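Local coordinates for protein interacting with Hsp90 1 (Saccharomyces cerevisiae, PDB 4CHH) that takes part in pre-rRNA processing and, as a component of the R2TP complex, interacts with Hsp90, the chain here being its N-terminal PIH1 domain, at residues I35-I40 / D120-I125; I134-C139 / I156-M161. One frame throughout, in Å; residues are numbered along the deposited sequence.

Contact 1: residues I35-I40 / D120-I125; sequences IADFVI and DCSRWI
Asp-37, on the strand, faces Ser-122 and Arg-123 on helix 119-127, and water carries the polar part of the contact. One water donates to Asp-37 OD2 at 2.6 Å and to the backbone O of Ser-122 at 2.7 Å. A second donates to Asp-37 OD1 and accepts only a weak, long bond from Arg-123 NH1. No direct hydrogen bond crosses the contact.

The charges stay apart: Asp-37 OD2 and Arg-123 NH1 are 4.2 Å from each other, beyond a salt bridge, with carboxylate and guanidinium planes turned by 42°. Arg-123 bends at chi2 and chi3, which brings its end round to the strand, near Asp-37, and NH1 gives Ser-122 OG a nearly straight bond (3.0 Å, 171°) in the guanidinium plane. The same OG is also bonded to the backbone O of Ser-119.

Apolar contact is confined to Phe-38 and Ile-125. CD1 of Ile-125 reaches the ring at its edge, 3.6 Å from CE1 of Phe-38, while Arg-132 makes a cation-pi contact with that ring. Asp-37 and Phe-38 both face Val-63 on strand 58-66 in a classic beta bulge, from which the side chain of Asp-37 sets out toward the helix.

Strand and helix are thus coupled through water on the polar side and by Phe-38 and Ile-125 on the apolar side; the two opposite charges probably still attract each other without forming a salt bridge.

Contact 2: residues I134-C139 / I156-M161; sequences ILVEWC and IAFPKM
Val-136 points from helix 129-147 toward the loop segment 156-161, where its side chain and that of Phe-158 meet from opposite directions. Both methyls of the valine take part: CG2 lies 3.9 Å from CE1 of Phe-158, and CG1 is 4.1 Å from the same CE1 and equally far from CZ. Both methyls gather at the CE1-CZ side of the ring, CG2 oblique to it.

Their placement follows from the valine torsion. CG1 is anti to the backbone N (chi1 160°), and CG2 is anti to the carbonyl carbon, which places both methyls within touching distance of the ring. On the other side, Phe-158 carries CG anti to its carbonyl carbon (chi1 -57°), which lets CE1 and CZ meet the valine methyls.

Ile-156, two residues earlier, comes in more lightly from the same loop. Its side chain is extended, and CD1 at its tip stops 4.2 Å from CG1 of Val-136. Farther along, Pro-159 rests on Val-39 and Lys-41 of strand 29-47, and Ala-157 has a backbone hydrogen bond with Lys-41, so the loop is also tied to the sheet.

Across the helix-loop contact there is no hydrogen bond; cohesion comes from van der Waals and hydrophobic contact, and it centres on one buried valine.

Overall arrangement
From the N terminus, strand 29-47 comes first and supplies residues 35-40. The chain then passes through strand 58-66, helix 78-86 and strands 95-103 and 109-118 before helix 119-127 returns to close contact 1 over a long loop of 79 intervening residues. Helix 129-147 follows directly and opens contact 2, which the segment 156-161 closes after a much shorter excursion through strand 149-151. The two contacts are thus in series, neither nested nor crossing, with centres about 10 Å apart. They touch in space: Val-39 packs against Phe-158 and Met-161, while Ile-125 meets Leu-135. Together they tie strand 29-47, both consecutive helices and the late loop into one PIH1 N-terminal domain.

Contact 1: residues I35-I40 / D120-I125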
ATOM      1  N   ILE A  35      -5.942   0.343   9.886  1.00 16.97           N
ATOM      2  CA  ILE A  35      -5.797   1.552  10.701  1.00 16.98           C
ATOM      3  C   ILE A  35      -5.122   2.608   9.803  1.00 18.91           C
ATOM      4  O   ILE A  35      -4.021   2.365   9.305  1.00 16.61           O
ATOM      5  CB  ILE A  35      -4.996   1.270  12.027  1.00 19.49           C
ATOM      6  CG1 ILE A  35      -5.673   0.163  12.889  1.00 20.23           C
ATOM      7  CG2 ILE A  35      -4.776   2.583  12.843  1.00 17.55           C
ATOM      8  CD1 ILE A  35      -4.735  -0.609  13.848  1.00 24.97           C
ATOM      9  N   ALA A  36      -5.792   3.750   9.564  1.00 15.95           N
ATOM     10  CA  ALA A  36      -5.271   4.822   8.700  1.00 16.07           C
ATOM     11  C   ALA A  36      -3.908   5.320   9.188  1.00 21.21           C
ATOM     12  O   ALA A  36      -3.657   5.421  10.396  1.00 22.24           O
ATOM     13  CB  ALA A  36      -6.267   5.996   8.622  1.00 16.93           C
ATOM     14  N   ASP A  37      -3.006   5.590   8.249  1.00 17.66           N
ATOM     15  CA  ASP A  37      -1.688   6.060   8.636  1.00 16.91           C
ATOM     16  C   ASP A  37      -1.357   7.286   7.791  1.00 19.51           C
ATOM     17  O   ASP A  37      -1.512   8.424   8.274  1.00 19.25           O
ATOM     18  CB  ASP A  37      -0.636   4.925   8.516  1.00 18.13           C
ATOM     19  CG  ASP A  37       0.785   5.263   8.960  1.00 29.28           C
ATOM     20  OD1 ASP A  37       1.024   6.422   9.401  1.00 32.06           O
ATOM     21  OD2 ASP A  37       1.663   4.393   8.832  1.00 30.26           O
ATOM     22  N   PHE A  38      -0.952   7.082   6.527  1.00 15.88           N
ATOM     23  CA  PHE A  38      -0.645   8.230   5.657  1.00 14.95           C
ATOM     24  C   PHE A  38      -1.053   7.939   4.196  1.00 18.21           C
ATOM     25  O   PHE A  38      -1.522   6.848   3.897  1.00 18.55           O
ATOM     26  CB  PHE A  38       0.841   8.663   5.801  1.00 15.58           C
ATOM     27  CG  PHE A  38       1.838   7.683   5.226  1.00 16.21           C
ATOM     28  CD1 PHE A  38       2.299   6.608   5.985  1.00 18.66           C
ATOM     29  CD2 PHE A  38       2.356   7.863   3.944  1.00 16.72           C
ATOM     30  CE1 PHE A  38       3.244   5.723   5.465  1.00 18.01           C
ATOM     31  CE2 PHE A  38       3.307   6.982   3.430  1.00 19.15           C
ATOM     32  CZ  PHE A  38       3.732   5.909   4.190  1.00 17.79           C
ATOM     33  N   VAL A  39      -0.949   8.947   3.320  1.00 15.72           N
ATOM     34  CA  VAL A  39      -1.378   8.902   1.906  1.00 14.73           C
ATOM     35  C   VAL A  39      -0.235   9.179   0.945  1.00 15.64           C
ATOM     36  O   VAL A  39       0.581  10.082   1.172  1.00 14.19           O
ATOM     37  CB  VAL A  39      -2.519   9.953   1.645  1.00 18.49           C
ATOM     38  CG1 VAL A  39      -2.962   9.978   0.177  1.00 18.53           C
ATOM     39  CG2 VAL A  39      -3.726   9.694   2.526  1.00 18.83           C
ATOM     40  N   ILE A  40      -0.243   8.455  -0.175  1.00 13.34           N
ATOM     41  CA  ILE A  40       0.663   8.691  -1.305  1.00 12.96           C
ATOM     42  C   ILE A  40      -0.219   9.222  -2.414  1.00 18.31           C
ATOM     43  O   ILE A  40      -1.199   8.573  -2.775  1.00 19.81           O
ATOM     44  CB  ILE A  40       1.480   7.444  -1.771  1.00 15.63           C
ATOM     45  CG1 ILE A  40       2.157   6.673  -0.607  1.00 15.43           C
ATOM     46  CG2 ILE A  40       2.464   7.801  -2.891  1.00 15.61           C
ATOM     47  CD1 ILE A  40       2.474   5.162  -0.952  1.00 16.15           C
ATOM     48  N   ASP A 120       3.734  -3.199  13.229  1.00 20.11           N
ATOM     49  CA  ASP A 120       5.131  -3.013  13.659  1.00 20.46           C
ATOM     50  C   ASP A 120       5.937  -2.350  12.550  1.00 22.51           C
ATOM     51  O   ASP A 120       6.691  -1.422  12.830  1.00 23.28           O
ATOM     52  CB  ASP A 120       5.792  -4.342  14.087  1.00 22.65           C
ATOM     53  CG  ASP A 120       5.152  -5.010  15.303  1.00 32.82           C
ATOM     54  OD1 ASP A 120       4.330  -4.350  15.997  1.00 32.66           O
ATOM     55  OD2 ASP A 120       5.464  -6.186  15.559  1.00 32.39           O
ATOM     56  N   CYS A 121       5.708  -2.767  11.290  1.00 18.56           N
ATOM     57  CA  CYS A 121       6.370  -2.213  10.098  1.00 18.50           C
ATOM     58  C   CYS A 121       6.000  -0.746   9.902  1.00 18.97           C
ATOM     59  O   CYS A 121       6.855   0.026   9.483  1.00 16.87           O
ATOM     60  CB  CYS A 121       6.043  -3.042   8.860  1.00 19.27           C
ATOM     61  SG  CYS A 121       6.484  -4.791   9.016  1.00 23.73           S
ATOM     62  N   SER A 122       4.753  -0.343  10.264  1.00 15.91           N
ATOM     63  CA  SER A 122       4.321   1.057  10.183  1.00 15.30           C
ATOM     64  C   SER A 122       5.132   1.927  11.149  1.00 19.65           C
ATOM     65  O   SER A 122       5.317   3.112  10.888  1.00 19.75           O
ATOM     66  CB  SER A 122       2.823   1.188  10.450  1.00 17.37           C
ATOM     67  OG  SER A 122       2.494   1.260  11.830  1.00 21.48           O
ATOM     68  N   ARG A 123       5.613   1.337  12.270  1.00 18.62           N
ATOM     69  CA  ARG A 123       6.429   2.055  13.253  1.00 18.25           C
ATOM     70  C   ARG A 123       7.881   2.153  12.772  1.00 21.02           C
ATOM     71  O   ARG A 123       8.520   3.170  13.000  1.00 20.70           O
ATOM     72  CB  ARG A 123       6.333   1.396  14.649  1.00 18.99           C
ATOM     73  CG  ARG A 123       4.974   1.607  15.370  1.00 20.78           C
ATOM     74  CD  ARG A 123       3.918   2.251  14.485  1.00 28.49           C
ATOM     75  NE  ARG A 123       3.766   3.664  14.738  1.00 35.98           N
ATOM     76  CZ  ARG A 123       3.039   4.499  14.006  1.00 38.63           C
ATOM     77  NH1 ARG A 123       2.408   4.067  12.919  1.00 27.29           N
ATOM     78  NH2 ARG A 123       2.962   5.771  14.333  1.00 29.84           N
ATOM     79  N   TRP A 124       8.393   1.124  12.102  1.00 19.30           N
ATOM     80  CA  TRP A 124       9.768   1.128  11.562  1.00 19.27           C
ATOM     81  C   TRP A 124       9.958   2.262  10.562  1.00 22.72           C
ATOM     82  O   TRP A 124      10.994   2.916  10.575  1.00 20.17           O
ATOM     83  CB  TRP A 124      10.087  -0.202  10.839  1.00 17.73           C
ATOM     84  CG  TRP A 124      10.076  -1.449  11.676  1.00 18.43           C
ATOM     85  CD1 TRP A 124      10.244  -1.537  13.028  1.00 21.60           C
ATOM     86  CD2 TRP A 124       9.997  -2.797  11.193  1.00 17.72           C
ATOM     87  NE1 TRP A 124      10.178  -2.850  13.427  1.00 21.43           N
ATOM     88  CE2 TRP A 124      10.053  -3.648  12.319  1.00 21.53           C
ATOM     89  CE3 TRP A 124       9.873  -3.371   9.911  1.00 18.87           C
ATOM     90  CZ2 TRP A 124      10.015  -5.044  12.208  1.00 20.23           C
ATOM     91  CZ3 TRP A 124       9.851  -4.757   9.800  1.00 20.46           C
ATOM     92  CH2 TRP A 124       9.878  -5.578  10.943  1.00 20.98           C
ATOM     93  N   ILE A 125       8.952   2.476   9.670  1.00 19.57           N
ATOM     94  CA  ILE A 125       9.051   3.481   8.603  1.00 19.68           C
ATOM     95  C   ILE A 125       8.905   4.924   9.169  1.00 27.64           C
ATOM     96  O   ILE A 125       9.211   5.871   8.445  1.00 27.22           O
ATOM     97  CB  ILE A 125       8.105   3.179   7.404  1.00 20.62           C
ATOM     98  CG1 ILE A 125       6.601   3.214   7.827  1.00 19.85           C
ATOM     99  CG2 ILE A 125       8.506   1.836   6.767  1.00 18.40           C
ATOM    100  CD1 ILE A 125       5.587   3.226   6.710  1.00 21.45           C
TER
HETATM  101  O   HOH W   1       4.030   5.042   9.593  1.00 22.97           O
HETATM  102  O   HOH W   2       0.339   6.695  12.294  1.00 36.14           O

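Contact 2: residues I134-C139 / I156-M161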
ATOM      1  N   ILE A 134      11.538   3.228   0.432  1.00 13.12           N
ATOM      2  CA  ILE A 134      11.445   1.897  -0.182  1.00 11.88           C
ATOM      3  C   ILE A 134      10.002   1.345   0.003  1.00 14.36           C
ATOM      4  O   ILE A 134       9.446   0.745  -0.927  1.00 13.97           O
ATOM      5  CB  ILE A 134      12.523   0.993   0.459  1.00 14.52           C
ATOM      6  CG1 ILE A 134      13.950   1.396  -0.028  1.00 15.23           C
ATOM      7  CG2 ILE A 134      12.261  -0.484   0.223  1.00 15.30           C
ATOM      8  CD1 ILE A 134      15.115   0.739   0.794  1.00 24.92           C
ATOM      9  N   LEU A 135       9.397   1.572   1.183  1.00 11.09           N
ATOM     10  CA  LEU A 135       8.042   1.074   1.429  1.00 11.94           C
ATOM     11  C   LEU A 135       7.051   1.774   0.455  1.00 16.16           C
ATOM     12  O   LEU A 135       6.162   1.121  -0.097  1.00 15.19           O
ATOM     13  CB  LEU A 135       7.657   1.272   2.927  1.00 12.41           C
ATOM     14  CG  LEU A 135       6.242   0.815   3.451  1.00 15.73           C
ATOM     15  CD1 LEU A 135       5.180   1.871   3.188  1.00 14.93           C
ATOM     16  CD2 LEU A 135       5.823  -0.583   2.926  1.00 17.35           C
ATOM     17  N   VAL A 136       7.217   3.092   0.244  1.00 14.77           N
ATOM     18  CA  VAL A 136       6.356   3.859  -0.679  1.00 14.24           C
ATOM     19  C   VAL A 136       6.451   3.264  -2.105  1.00 16.45           C
ATOM     20  O   VAL A 136       5.424   3.111  -2.758  1.00 14.83           O
ATOM     21  CB  VAL A 136       6.726   5.366  -0.631  1.00 17.51           C
ATOM     22  CG1 VAL A 136       6.238   6.119  -1.882  1.00 16.85           C
ATOM     23  CG2 VAL A 136       6.161   5.999   0.640  1.00 17.28           C
ATOM     24  N   GLU A 137       7.694   2.949  -2.576  1.00 13.26           N
ATOM     25  CA  GLU A 137       7.944   2.325  -3.865  1.00 13.08           C
ATOM     26  C   GLU A 137       7.236   0.954  -3.957  1.00 15.66           C
ATOM     27  O   GLU A 137       6.604   0.673  -4.979  1.00 16.33           O
ATOM     28  CB  GLU A 137       9.480   2.178  -4.091  1.00 14.77           C
ATOM     29  CG  GLU A 137       9.844   1.466  -5.401  1.00 18.27           C
ATOM     30  CD  GLU A 137       9.309   2.082  -6.684  1.00 27.49           C
ATOM     31  OE1 GLU A 137       9.135   3.321  -6.741  1.00 23.09           O
ATOM     32  OE2 GLU A 137       9.014   1.314  -7.624  1.00 20.51           O
ATOM     33  N   TRP A 138       7.321   0.118  -2.882  1.00 13.11           N
ATOM     34  CA  TRP A 138       6.652  -1.196  -2.806  1.00 13.07           C
ATOM     35  C   TRP A 138       5.134  -1.078  -2.909  1.00 16.42           C
ATOM     36  O   TRP A 138       4.502  -1.928  -3.546  1.00 14.42           O
ATOM     37  CB  TRP A 138       7.002  -1.918  -1.517  1.00 12.68           C
ATOM     38  CG  TRP A 138       8.380  -2.519  -1.507  1.00 13.87           C
ATOM     39  CD1 TRP A 138       9.122  -2.907  -2.589  1.00 16.46           C
ATOM     40  CD2 TRP A 138       9.173  -2.803  -0.352  1.00 13.79           C
ATOM     41  NE1 TRP A 138      10.344  -3.387  -2.180  1.00 14.91           N
ATOM     42  CE2 TRP A 138      10.382  -3.392  -0.807  1.00 17.24           C
ATOM     43  CE3 TRP A 138       8.954  -2.695   1.033  1.00 14.63           C
ATOM     44  CZ2 TRP A 138      11.368  -3.850   0.073  1.00 16.13           C
ATOM     45  CZ3 TRP A 138       9.966  -3.087   1.902  1.00 15.60           C
ATOM     46  CH2 TRP A 138      11.156  -3.649   1.422  1.00 16.25           C
ATOM     47  N   CYS A 139       4.554  -0.026  -2.280  1.00 11.49           N
ATOM     48  CA  CYS A 139       3.116   0.264  -2.346  1.00 12.60           C
ATOM     49  C   CYS A 139       2.720   0.627  -3.769  1.00 16.17           C
ATOM     50  O   CYS A 139       1.725   0.110  -4.259  1.00 16.57           O
ATOM     51  CB  CYS A 139       2.726   1.363  -1.357  1.00 12.86           C
ATOM     52  SG  CYS A 139       2.809   0.843   0.365  1.00 18.14           S
ATOM     53  N   ILE A 156       4.617  12.907  -7.626  1.00 23.78           N
ATOM     54  CA  ILE A 156       4.347  12.240  -6.362  1.00 24.34           C
ATOM     55  C   ILE A 156       4.326  13.277  -5.233  1.00 27.30           C
ATOM     56  O   ILE A 156       5.124  14.226  -5.236  1.00 28.38           O
ATOM     57  CB  ILE A 156       5.390  11.124  -6.148  1.00 28.21           C
ATOM     58  CG1 ILE A 156       5.012  10.176  -4.994  1.00 29.50           C
ATOM     59  CG2 ILE A 156       6.845  11.664  -6.035  1.00 30.45           C
ATOM     60  CD1 ILE A 156       5.672   8.756  -5.114  1.00 38.41           C
ATOM     61  N   ALA A 157       3.357  13.126  -4.320  1.00 18.85           N
ATOM     62  CA  ALA A 157       3.184  14.009  -3.180  1.00 16.20           C
ATOM     63  C   ALA A 157       2.692  13.230  -1.957  1.00 16.30           C
ATOM     64  O   ALA A 157       2.199  12.102  -2.077  1.00 16.42           O
ATOM     65  CB  ALA A 157       2.228  15.159  -3.523  1.00 16.00           C
ATOM     66  N   PHE A 158       2.836  13.841  -0.781  1.00 14.07           N
ATOM     67  CA  PHE A 158       2.451  13.259   0.497  1.00 14.47           C
ATOM     68  C   PHE A 158       1.501  14.196   1.244  1.00 17.59           C
ATOM     69  O   PHE A 158       1.934  14.982   2.095  1.00 17.35           O
ATOM     70  CB  PHE A 158       3.689  12.873   1.350  1.00 15.99           C
ATOM     71  CG  PHE A 158       4.585  11.909   0.601  1.00 16.98           C
ATOM     72  CD1 PHE A 158       4.272  10.552   0.535  1.00 18.59           C
ATOM     73  CD2 PHE A 158       5.672  12.375  -0.141  1.00 19.77           C
ATOM     74  CE1 PHE A 158       5.062   9.668  -0.223  1.00 20.75           C
ATOM     75  CE2 PHE A 158       6.457  11.496  -0.914  1.00 22.92           C
ATOM     76  CZ  PHE A 158       6.151  10.145  -0.938  1.00 20.90           C
ATOM     77  N   PRO A 159       0.183  14.068   0.978  1.00 15.12           N
ATOM     78  CA  PRO A 159      -0.803  14.902   1.707  1.00 15.67           C
ATOM     79  C   PRO A 159      -0.703  14.708   3.222  1.00 22.09           C
ATOM     80  O   PRO A 159      -0.328  13.626   3.699  1.00 21.13           O
ATOM     81  CB  PRO A 159      -2.156  14.419   1.168  1.00 16.19           C
ATOM     82  CG  PRO A 159      -1.863  13.749  -0.105  1.00 19.53           C
ATOM     83  CD  PRO A 159      -0.489  13.161   0.009  1.00 16.34           C
ATOM     84  N   LYS A 160      -1.006  15.759   3.984  1.00 19.90           N
ATOM     85  CA  LYS A 160      -0.907  15.704   5.455  1.00 21.61           C
ATOM     86  C   LYS A 160      -2.086  14.943   6.111  1.00 30.99           C
ATOM     87  O   LYS A 160      -2.084  14.760   7.323  1.00 35.72           O
ATOM     88  CB  LYS A 160      -0.770  17.118   6.051  1.00 23.26           C
ATOM     89  CG  LYS A 160       0.597  17.724   5.754  1.00 22.91           C
ATOM     90  CD  LYS A 160       0.595  19.211   6.025  1.00 24.48           C
ATOM     91  CE  LYS A 160       2.005  19.743   6.052  1.00 29.72           C
ATOM     92  NZ  LYS A 160       2.010  21.225   6.196  1.00 37.61           N
ATOM     93  N   MET A 161      -3.011  14.420   5.323  1.00 27.02           N
ATOM     94  CA  MET A 161      -4.159  13.651   5.818  1.00 26.44           C
ATOM     95  C   MET A 161      -3.759  12.194   6.112  1.00 26.99           C
ATOM     96  O   MET A 161      -2.799  11.681   5.526  1.00 26.72           O
ATOM     97  CB  MET A 161      -5.324  13.713   4.805  1.00 29.55           C
ATOM     98  CG  MET A 161      -4.987  13.189   3.411  1.00 34.96           C
ATOM     99  SD  MET A 161      -6.345  13.413   2.238  1.00 40.89           S
ATOM    100  CE  MET A 161      -5.556  13.046   0.754  1.00 37.74           C
TER